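Local atomic coordinates of sesquisabinene B synthase 2 (PDB entry 6A2A), a protein that probably cyclises farnesyl diphosphate to sesquisabinene B, as a metal-dependent plant terpene synthase that uses magnesium or manganese. Residues Val207-Asp212 and His216-Arg221; Ile220-Arg225 and Tyr288-Leu293; Ser532-Gln537 and Glu546-Lys551. One frame throughout, in Å; residues are numbered along the deposited sequence.

Interaction 1. Residues Val207-Asp212 and His216-Arg221; sequences VSHALD and HWRTIR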
loop_
_atom_site.group_PDB
_atom_site.type_symbol
_atom_site.label_atom_id
_atom_site.label_comp_id
_atom_site.label_asym_id
_atom_site.label_seq_id
_atom_site.Cartn_x
_atom_site.Cartn_y
_atom_site.Cartn_z
ATOM N N VAL A 207 23.568 18.953 31.768
ATOM C CA VAL A 207 23.440 18.267 33.066
ATOM C C VAL A 207 21.976 17.919 33.348
ATOM O O VAL A 207 21.654 16.822 33.805
ATOM C CB VAL A 207 24.049 19.089 34.212
ATOM C CG1 VAL A 207 23.547 18.640 35.560
ATOM C CG2 VAL A 207 25.548 19.038 34.137
ATOM N N SER A 208 21.102 18.880 33.094
ATOM C CA SER A 208 19.691 18.734 33.298
ATOM C C SER A 208 19.149 17.580 32.435
ATOM O O SER A 208 18.330 16.745 32.906
ATOM C CB SER A 208 19.053 20.063 32.988
ATOM O OG SER A 208 17.680 19.975 33.130
ATOM N N HIS A 209 19.583 17.579 31.196
ATOM C CA HIS A 209 19.197 16.597 30.208
ATOM C C HIS A 209 19.648 15.225 30.681
ATOM O O HIS A 209 18.873 14.253 30.638
ATOM C CB HIS A 209 19.802 16.953 28.878
ATOM C CG HIS A 209 19.319 16.187 27.694
ATOM N ND1 HIS A 209 18.097 16.445 27.121
ATOM C CD2 HIS A 209 19.942 15.323 26.870
ATOM C CE1 HIS A 209 17.982 15.772 25.990
ATOM N NE2 HIS A 209 19.095 15.072 25.802
ATOM N N ALA A 210 20.873 15.151 31.173
ATOM C CA ALA A 210 21.439 13.898 31.669
ATOM C C ALA A 210 20.733 13.372 32.905
ATOM O O ALA A 210 20.527 12.147 33.031
ATOM C CB ALA A 210 22.895 14.063 31.974
ATOM N N LEU A 211 20.398 14.230 33.855
ATOM C CA LEU A 211 19.716 13.821 35.061
ATOM C C LEU A 211 18.310 13.277 34.739
ATOM O O LEU A 211 17.812 12.379 35.428
ATOM C CB LEU A 211 19.671 14.992 36.035
ATOM C CG LEU A 211 21.011 15.301 36.705
ATOM C CD1 LEU A 211 20.907 16.576 37.522
ATOM C CD2 LEU A 211 21.448 14.149 37.615
ATOM N N ASP A 212 17.671 13.828 33.725
ATOM C CA ASP A 212 16.401 13.260 33.224
ATOM C C ASP A 212 16.604 11.863 32.681
ATOM O O ASP A 212 15.877 10.938 33.095
ATOM C CB ASP A 212 15.767 14.145 32.152
ATOM C CG ASP A 212 15.126 15.402 32.713
ATOM O OD1 ASP A 212 14.971 15.573 33.920
ATOM O OD2 ASP A 212 14.813 16.238 31.872
ATOM N N HIS A 216 23.102 6.943 27.583
ATOM C CA HIS A 216 23.048 5.519 27.266
ATOM C C HIS A 216 21.582 5.072 27.144
ATOM O O HIS A 216 21.331 4.070 26.479
ATOM C CB HIS A 216 23.755 4.722 28.367
ATOM C CG HIS A 216 23.972 3.280 28.039
ATOM N ND1 HIS A 216 24.609 2.880 26.894
ATOM C CD2 HIS A 216 23.735 2.156 28.764
ATOM C CE1 HIS A 216 24.729 1.543 26.902
ATOM N NE2 HIS A 216 24.259 1.084 28.045
ATOM N N TRP A 217 20.665 5.739 27.837
ATOM C CA TRP A 217 19.224 5.344 27.878
ATOM C C TRP A 217 18.383 6.129 26.844
ATOM O O TRP A 217 17.180 5.901 26.737
ATOM C CB TRP A 217 18.705 5.543 29.299
ATOM C CG TRP A 217 19.229 4.548 30.291
ATOM C CD1 TRP A 217 20.194 3.603 30.088
ATOM C CD2 TRP A 217 18.812 4.422 31.646
ATOM N NE1 TRP A 217 20.424 2.908 31.243
ATOM C CE2 TRP A 217 19.543 3.345 32.198
ATOM C CE3 TRP A 217 17.861 5.053 32.436
ATOM C CZ2 TRP A 217 19.360 2.958 33.502
ATOM C CZ3 TRP A 217 17.654 4.633 33.716
ATOM C CH2 TRP A 217 18.442 3.637 34.271
ATOM N N ARG A 218 18.967 7.022 26.070
ATOM C CA ARG A 218 18.219 7.841 25.125
ATOM C C ARG A 218 18.262 7.225 23.736
ATOM O O ARG A 218 19.207 6.499 23.368
ATOM C CB ARG A 218 18.762 9.290 25.139
ATOM C CG ARG A 218 18.426 10.040 26.414
ATOM C CD ARG A 218 19.009 11.485 26.466
ATOM N NE ARG A 218 18.474 12.232 27.567
ATOM C CZ ARG A 218 17.294 12.870 27.554
ATOM N NH1 ARG A 218 16.478 12.752 26.515
ATOM N NH2 ARG A 218 16.927 13.562 28.607
ATOM N N THR A 219 17.322 7.611 22.911
ATOM C CA THR A 219 17.292 7.196 21.548
ATOM C C THR A 219 18.344 7.938 20.753
ATOM O O THR A 219 18.763 9.067 21.109
ATOM C CB THR A 219 15.959 7.395 20.829
ATOM O OG1 THR A 219 15.742 8.772 20.505
ATOM C CG2 THR A 219 14.759 6.854 21.599
ATOM N N ILE A 220 18.776 7.302 19.718
ATOM C CA ILE A 220 19.785 7.977 18.807
ATOM C C ILE A 220 19.137 9.166 18.090
ATOM O O ILE A 220 19.683 10.256 18.129
ATOM C CB ILE A 220 20.403 7.021 17.790
ATOM C CG1 ILE A 220 21.137 5.905 18.523
ATOM C CG2 ILE A 220 21.376 7.743 16.877
ATOM C CD1 ILE A 220 21.450 4.694 17.639
ATOM N N ARG A 221 17.969 8.978 17.507
ATOM C CA ARG A 221 17.467 9.931 16.524
ATOM C C ARG A 221 16.943 11.183 17.216
ATOM O O ARG A 221 17.210 12.308 16.742
ATOM C CB ARG A 221 16.370 9.333 15.640
ATOM C CG ARG A 221 15.911 10.282 14.536
ATOM C CD ARG A 221 17.061 10.630 13.598
ATOM N NE ARG A 221 16.532 11.426 12.498
ATOM C CZ ARG A 221 17.264 11.994 11.532
ATOM N NH1 ARG A 221 18.591 11.811 11.486
ATOM N NH2 ARG A 221 16.646 12.766 10.653
HETATM O O HOH W 1 14.937 15.641 29.207
#

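Interaction 2. Residues Ile220-Arg225 and Tyr288-Leu293; sequences IRYEAR and YAIGML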
loop_
_atom_site.group_PDB
_atom_site.type_symbol
_atom_site.label_atom_id
_atom_site.label_comp_id
_atom_site.label_asym_id
_atom_site.label_seq_id
_atom_site.Cartn_x
_atom_site.Cartn_y
_atom_site.Cartn_z
ATOM N N ILE A 220 18.776 7.302 19.718
ATOM C CA ILE A 220 19.785 7.977 18.807
ATOM C C ILE A 220 19.137 9.166 18.090
ATOM O O ILE A 220 19.683 10.256 18.129
ATOM C CB ILE A 220 20.403 7.021 17.790
ATOM C CG1 ILE A 220 21.137 5.905 18.523
ATOM C CG2 ILE A 220 21.376 7.743 16.877
ATOM C CD1 ILE A 220 21.450 4.694 17.639
ATOM N N ARG A 221 17.969 8.978 17.507
ATOM C CA ARG A 221 17.467 9.931 16.524
ATOM C C ARG A 221 16.943 11.183 17.216
ATOM O O ARG A 221 17.210 12.308 16.742
ATOM C CB ARG A 221 16.370 9.333 15.640
ATOM C CG ARG A 221 15.911 10.282 14.536
ATOM C CD ARG A 221 17.061 10.630 13.598
ATOM N NE ARG A 221 16.532 11.426 12.498
ATOM C CZ ARG A 221 17.264 11.994 11.532
ATOM N NH1 ARG A 221 18.591 11.811 11.486
ATOM N NH2 ARG A 221 16.646 12.766 10.653
ATOM N N TYR A 222 16.207 11.017 18.309
ATOM C CA TYR A 222 15.676 12.168 19.022
ATOM C C TYR A 222 16.805 12.893 19.760
ATOM O O TYR A 222 16.734 14.116 19.879
ATOM C CB TYR A 222 14.543 11.790 19.970
ATOM C CG TYR A 222 13.322 11.293 19.251
ATOM C CD1 TYR A 222 13.178 9.944 18.928
ATOM C CD2 TYR A 222 12.300 12.145 18.877
ATOM C CE1 TYR A 222 12.088 9.486 18.201
ATOM C CE2 TYR A 222 11.201 11.690 18.169
ATOM C CZ TYR A 222 11.090 10.353 17.832
ATOM O OH TYR A 222 10.014 9.858 17.142
ATOM N N GLU A 223 17.827 12.154 20.222
ATOM C CA GLU A 223 19.000 12.804 20.833
ATOM C C GLU A 223 19.733 13.644 19.779
ATOM O O GLU A 223 20.266 14.730 20.132
ATOM C CB GLU A 223 19.955 11.771 21.452
ATOM C CG GLU A 223 21.133 12.405 22.194
ATOM C CD GLU A 223 20.789 13.305 23.367
ATOM O OE1 GLU A 223 19.599 13.405 23.819
ATOM O OE2 GLU A 223 21.759 14.062 23.796
ATOM N N ALA A 224 19.794 13.170 18.567
ATOM C CA ALA A 224 20.525 13.885 17.507
ATOM C C ALA A 224 19.912 15.281 17.311
ATOM O O ALA A 224 20.651 16.287 17.185
ATOM C CB ALA A 224 20.544 13.117 16.232
ATOM N N ARG A 225 18.600 15.344 17.268
ATOM C CA ARG A 225 17.976 16.643 17.031
ATOM C C ARG A 225 18.196 17.604 18.203
ATOM O O ARG A 225 18.367 18.822 17.971
ATOM C CB ARG A 225 16.467 16.519 16.823
ATOM C CG ARG A 225 15.807 17.835 16.435
ATOM C CD ARG A 225 16.294 18.351 15.103
ATOM N NE ARG A 225 15.814 19.742 14.895
ATOM C CZ ARG A 225 16.420 20.849 15.333
ATOM N NH1 ARG A 225 17.492 20.761 16.101
ATOM N NH2 ARG A 225 15.976 22.051 14.958
ATOM N N TYR A 288 7.740 5.940 17.784
ATOM C CA TYR A 288 8.490 5.002 18.565
ATOM C C TYR A 288 9.396 4.204 17.640
ATOM O O TYR A 288 10.546 3.950 17.977
ATOM C CB TYR A 288 7.547 4.058 19.324
ATOM C CG TYR A 288 8.221 3.271 20.424
ATOM C CD1 TYR A 288 9.133 2.258 20.145
ATOM C CD2 TYR A 288 7.886 3.472 21.747
ATOM C CE1 TYR A 288 9.732 1.522 21.161
ATOM C CE2 TYR A 288 8.443 2.717 22.768
ATOM C CZ TYR A 288 9.410 1.771 22.478
ATOM O OH TYR A 288 9.931 1.041 23.520
ATOM N N ALA A 289 8.920 3.831 16.440
ATOM C CA ALA A 289 9.729 3.024 15.550
ATOM C C ALA A 289 11.018 3.795 15.208
ATOM O O ALA A 289 12.096 3.189 15.122
ATOM C CB ALA A 289 8.974 2.661 14.293
ATOM N N ILE A 290 10.920 5.100 15.007
ATOM C CA ILE A 290 12.116 5.910 14.728
ATOM C C ILE A 290 13.142 5.794 15.872
ATOM O O ILE A 290 14.362 5.865 15.613
ATOM C CB ILE A 290 11.726 7.358 14.456
ATOM C CG1 ILE A 290 11.054 7.486 13.083
ATOM C CG2 ILE A 290 12.934 8.293 14.576
ATOM C CD1 ILE A 290 10.423 8.863 12.866
ATOM N N GLY A 291 12.711 5.635 17.102
ATOM C CA GLY A 291 13.608 5.335 18.204
ATOM C C GLY A 291 14.225 3.944 18.093
ATOM O O GLY A 291 15.400 3.747 18.417
ATOM N N MET A 292 13.454 2.961 17.648
ATOM C CA MET A 292 13.930 1.603 17.484
ATOM C C MET A 292 14.955 1.527 16.349
ATOM O O MET A 292 15.958 0.863 16.514
ATOM C CB MET A 292 12.776 0.615 17.193
ATOM C CG MET A 292 13.220 -0.782 16.945
ATOM S SD MET A 292 11.739 -1.817 16.548
ATOM C CE MET A 292 12.503 -3.418 16.498
ATOM N N LEU A 293 14.688 2.174 15.220
ATOM C CA LEU A 293 15.603 2.129 14.067
ATOM C C LEU A 293 15.255 3.340 13.206
ATOM O O LEU A 293 14.117 3.532 12.827
ATOM C CB LEU A 293 15.526 0.779 13.317
ATOM C CG LEU A 293 14.297 0.475 12.457
ATOM C CD1 LEU A 293 14.387 -0.872 11.775
ATOM C CD2 LEU A 293 12.977 0.499 13.235
HETATM O O HOH W 2 17.667 4.672 19.679
HETATM O O HOH W 3 16.643 6.375 17.081
#

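Interaction 3. Residues Ser532-Gln537 and Glu546-Lys551; sequences SHFFYQ and ESWTKK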
loop_
_atom_site.group_PDB
_atom_site.type_symbol
_atom_site.label_atom_id
_atom_site.label_comp_id
_atom_site.label_asym_id
_atom_site.label_seq_id
_atom_site.Cartn_x
_atom_site.Cartn_y
_atom_site.Cartn_z
ATOM N N SER A 532 11.443 3.191 25.061
ATOM C CA SER A 532 10.559 3.162 26.205
ATOM C C SER A 532 10.927 4.244 27.227
ATOM O O SER A 532 10.056 4.926 27.762
ATOM C CB SER A 532 10.529 1.773 26.843
ATOM O OG SER A 532 10.001 0.867 25.889
ATOM N N HIS A 533 12.195 4.380 27.487
ATOM C CA HIS A 533 12.619 5.408 28.443
ATOM C C HIS A 533 12.190 6.782 27.934
ATOM O O HIS A 533 11.690 7.599 28.750
ATOM C CB HIS A 533 14.156 5.500 28.629
ATOM C CG HIS A 533 14.777 4.427 29.460
ATOM N ND1 HIS A 533 14.515 4.281 30.781
ATOM C CD2 HIS A 533 15.633 3.446 29.119
ATOM C CE1 HIS A 533 15.242 3.300 31.247
ATOM N NE2 HIS A 533 15.899 2.750 30.252
ATOM N N PHE A 534 12.376 7.005 26.638
ATOM C CA PHE A 534 12.166 8.337 26.092
ATOM C C PHE A 534 10.678 8.672 26.067
ATOM O O PHE A 534 10.286 9.832 26.393
ATOM C CB PHE A 534 12.755 8.436 24.699
ATOM C CG PHE A 534 12.678 9.825 24.140
ATOM C CD1 PHE A 534 13.355 10.858 24.761
ATOM C CD2 PHE A 534 12.015 10.040 22.959
ATOM C CE1 PHE A 534 13.351 12.126 24.196
ATOM C CE2 PHE A 534 12.000 11.310 22.400
ATOM C CZ PHE A 534 12.673 12.331 23.027
ATOM N N PHE A 535 9.850 7.698 25.708
ATOM C CA PHE A 535 8.426 7.960 25.489
ATOM C C PHE A 535 7.581 7.768 26.758
ATOM O O PHE A 535 6.374 8.119 26.760
ATOM C CB PHE A 535 7.892 7.139 24.293
ATOM C CG PHE A 535 8.279 7.729 22.972
ATOM C CD1 PHE A 535 7.772 8.969 22.579
ATOM C CD2 PHE A 535 9.249 7.133 22.191
ATOM C CE1 PHE A 535 8.211 9.565 21.405
ATOM C CE2 PHE A 535 9.673 7.714 21.010
ATOM C CZ PHE A 535 9.131 8.913 20.606
ATOM N N TYR A 536 8.125 7.202 27.825
ATOM C CA TYR A 536 7.383 7.087 29.117
ATOM C C TYR A 536 8.135 7.785 30.263
ATOM O O TYR A 536 8.222 7.291 31.360
ATOM C CB TYR A 536 7.110 5.596 29.356
ATOM C CG TYR A 536 6.424 4.943 28.181
ATOM C CD1 TYR A 536 5.119 5.257 27.817
ATOM C CD2 TYR A 536 7.068 3.986 27.428
ATOM C CE1 TYR A 536 4.507 4.654 26.721
ATOM C CE2 TYR A 536 6.479 3.386 26.332
ATOM C CZ TYR A 536 5.207 3.751 25.948
ATOM O OH TYR A 536 4.659 3.122 24.859
ATOM N N GLN A 537 8.715 8.952 30.012
ATOM C CA GLN A 537 9.328 9.668 31.076
ATOM C C GLN A 537 8.288 9.976 32.162
ATOM O O GLN A 537 7.137 10.344 31.877
ATOM C CB GLN A 537 10.017 10.923 30.548
ATOM C CG GLN A 537 11.217 10.585 29.693
ATOM C CD GLN A 537 11.887 11.811 29.136
ATOM O OE1 GLN A 537 12.502 12.572 29.893
ATOM N NE2 GLN A 537 11.831 11.959 27.820
ATOM N N GLU A 546 0.707 15.005 25.637
ATOM C CA GLU A 546 0.316 15.259 24.267
ATOM C C GLU A 546 1.215 16.346 23.674
ATOM O O GLU A 546 1.756 16.190 22.606
ATOM C CB GLU A 546 -1.136 15.734 24.206
ATOM C CG GLU A 546 -1.605 16.116 22.811
ATOM C CD GLU A 546 -2.609 15.153 22.207
ATOM O OE1 GLU A 546 -2.335 13.934 22.221
ATOM O OE2 GLU A 546 -3.667 15.623 21.728
ATOM N N SER A 547 1.325 17.459 24.366
ATOM C CA SER A 547 2.154 18.585 23.925
ATOM C C SER A 547 3.622 18.177 23.772
ATOM O O SER A 547 4.275 18.581 22.856
ATOM C CB SER A 547 2.056 19.714 24.920
ATOM O OG SER A 547 2.331 19.230 26.220
ATOM N N TRP A 548 4.136 17.434 24.722
ATOM C CA TRP A 548 5.520 16.954 24.634
ATOM C C TRP A 548 5.706 16.080 23.381
ATOM O O TRP A 548 6.679 16.222 22.644
ATOM C CB TRP A 548 5.907 16.217 25.917
ATOM C CG TRP A 548 7.300 15.664 25.896
ATOM C CD1 TRP A 548 8.451 16.230 26.354
ATOM C CD2 TRP A 548 7.677 14.392 25.351
ATOM N NE1 TRP A 548 9.512 15.387 26.134
ATOM C CE2 TRP A 548 9.060 14.252 25.522
ATOM C CE3 TRP A 548 6.964 13.357 24.742
ATOM C CZ2 TRP A 548 9.735 13.099 25.128
ATOM C CZ3 TRP A 548 7.637 12.236 24.311
ATOM C CH2 TRP A 548 9.012 12.113 24.519
ATOM N N THR A 549 4.777 15.173 23.157
ATOM C CA THR A 549 4.818 14.274 21.984
ATOM C C THR A 549 4.816 15.107 20.709
ATOM O O THR A 549 5.576 14.897 19.786
ATOM C CB THR A 549 3.617 13.328 22.003
ATOM O OG1 THR A 549 3.799 12.584 23.202
ATOM C CG2 THR A 549 3.530 12.423 20.792
ATOM N N LYS A 550 3.939 16.095 20.707
ATOM C CA LYS A 550 3.779 16.895 19.545
ATOM C C LYS A 550 5.053 17.669 19.277
ATOM O O LYS A 550 5.460 17.806 18.120
ATOM C CB LYS A 550 2.606 17.871 19.706
ATOM C CG LYS A 550 2.321 18.669 18.449
ATOM C CD LYS A 550 0.856 18.934 18.221
ATOM C CE LYS A 550 0.597 19.432 16.814
ATOM N NZ LYS A 550 0.741 20.902 16.747
ATOM N N LYS A 551 5.686 18.139 20.350
ATOM C CA LYS A 551 6.890 18.885 20.196
ATOM C C LYS A 551 7.966 17.998 19.567
ATOM O O LYS A 551 8.748 18.454 18.744
ATOM C CB LYS A 551 7.318 19.433 21.565
ATOM C CG LYS A 551 8.651 20.169 21.533
ATOM C CD LYS A 551 9.253 20.503 22.869
ATOM C CE LYS A 551 10.759 20.322 22.869
ATOM N NZ LYS A 551 11.162 19.087 23.593
#

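Interaction 1. Residues Val207-Asp212 and His216-Arg221
Arg218 lays its guanidinium flat on the imidazole of His209, the two planes only 6° apart and their centres 3.4 Å from each other. The overlap is not symmetrical: His209 NE2 sits above the middle of the guanidinium, whereas Arg218 CZ lies toward the rim of the ring. This parallel stack is a worked case of how an arginine can use its face and its edge at once. While the face rests on the ring, the edge supplies NH2, which donates to the backbone carbonyl His209 O at 2.9 Å, with an N-H...O angle of 160°. The acceptor lies close to the guanidinium plane, although the donor is clearly tilted from the plane of the carbonyl. An ordered water bound in the same guanidinium plane accepts from Arg218 NH2 and donates to Asp212 OD2 at 2.7 Å, so the carboxylate meets the arginine through solvent, not directly.

The contact spans a short helix-to-helix connection. After helix 201-212, a 3-10 turn through His216 and Trp217 leads to Thr219, which N-caps helix 220-232 through OG1 to Tyr222 N. This all-helical framework is that of plant class I terpene synthases, and residues 207-212 belong to their N-terminal region.

The side-chain torsions bring the two flat groups together. Arg218 runs extended from CG to NE, then twists at chi4 (-83°), which turns the guanidinium across its own chain and onto the ring. His209 swings CG away from its backbone N, carrying the imidazole under the guanidinium. Further bonds fix both partners: His209 NE2 to Glu223 OE1, and Arg218 NE to Leu213 O. Trp226 also stacks with the His209 ring, and the nearby Glu223 carboxylate would probably favour a protonated imidazole despite the guanidinium beside it.

Interaction 2. Residues Ile220-Arg225 and Tyr288-Leu293
The phenol ring of Tyr222 presents its edge to helix 281-292: Gly291 N lies near the ring plane, 4.1 Å from Tyr222 CE1. Ile290 CG2 approaches the same carbon obliquely, at 3.9 Å, and the two side chains cross at about a right angle. Beyond these two segments, Phe534 and Phe535 lie over one face of the tyrosine, the first with its plane inclined by about 35°, the second edge-to-face; Ile290 CG2 is displaced to the other side of the ring plane.

This is a nearly perpendicular packing of two helices inside the all-alpha terpene synthase fold. The short axes of 220-225 and 288-292 approach to 8.7 Å at 97°, and the nearest alpha carbons are Arg221 CA and Gly291 CA, 6.2 Å apart. Residues 288-293 belong to the metal-binding region, so the crossing joins that region to helix 220-232 well inside the protein, away from the metal ligands.

Ile290 supplies the apolar part of the contact. Its CG2, set anti to the backbone N, reaches the aliphatic base of Arg221 and lies 3.6 Å from Arg221 CG. The arginine then bends at chi2 (61°), which leads its charged end away to Phe249, where NH2 bonds to the backbone O and the guanidinium makes a cation-pi contact with the ring. Tyr222 likewise finds its polar partner just beyond the segment, its OH bonding to Met287 O.

No direct hydrogen bond crosses between the helices. Instead, two ordered waters bridge the backbones, where amides at the start of helix 220-232 face carbonyls near the end of helix 281-292. One water accepts from Ile220 N and lies 2.8 Å from Gly291 O; the other accepts from Arg221 N at 3.0 Å and lies 2.8 Å from Ile290 O.

Interaction 3. Residues Ser532-Gln537 and Glu546-Lys551
One tryptophan carries the whole contact: Trp548 pushes the six-membered end of its indole among Phe534, Phe535 and Gln537, and its CH2 comes to 3.2 Å from the backbone oxygen Phe534 O. Side chain meets side chain in two different ways. Toward Phe534 the indole is edge-to-face, its CZ2 lying over the phenyl face 3.7 Å from Phe534 CZ, with the planes at 60°. Phe535 instead brings CD1 to the indole edge, near the indole plane and 3.7 Å from Trp548 CZ3.

The three rings form an aromatic cluster that joins the end of helix 521-535 to the start of helix 546-558, C-terminal helices of the terpene synthase fold, across a connection partly missing from the model. Trp548 gets there because its CG stands anti to the backbone N (chi1 179°), sending the indole toward helix 521-535. The edge of Phe534 lies over the face of Phe535, whose side chain is about 8 Å from that of Asn460, a magnesium ligand in this protein although no metal is bound here.

Gln537 adds its amide beside the indole and nearly perpendicular to it, NE2 lying 3.6 Å from Trp548 CZ2. That nitrogen donates to Phe534 O at 3.0 Å along a nearly straight path (172°), in the carbonyl plane and on a lone pair. The carbonyl that touches the indole is therefore already satisfied by an amide hydrogen. With no hydrogen bond between the segments, cohesion here rests on dispersion and the weak electrostatics of aromatic C-H edges.

Overall arrangement
Interaction 2 is the deep one, with every touching residue buried near the centre of the chain, whereas interactions 1 and 3 lie farther out and are only partly covered. The segments of interactions 1 and 2 overlap at Ile220 and Arg221, at the start of helix 220-232, and a probable hydrogen bond from His209 to Glu223 ties the two contacts. Interaction 3 holds helices 521-535 and 546-558, yet touches both others: His533 packs on Trp217, and Ser532 OG probably hydrogen-bonds to Tyr288 OH. The outer contact 207-212/216-221 is polar and charged, the central one pairs apolar packing with bridging waters, and 532-537/546-551 is almost wholly aromatic.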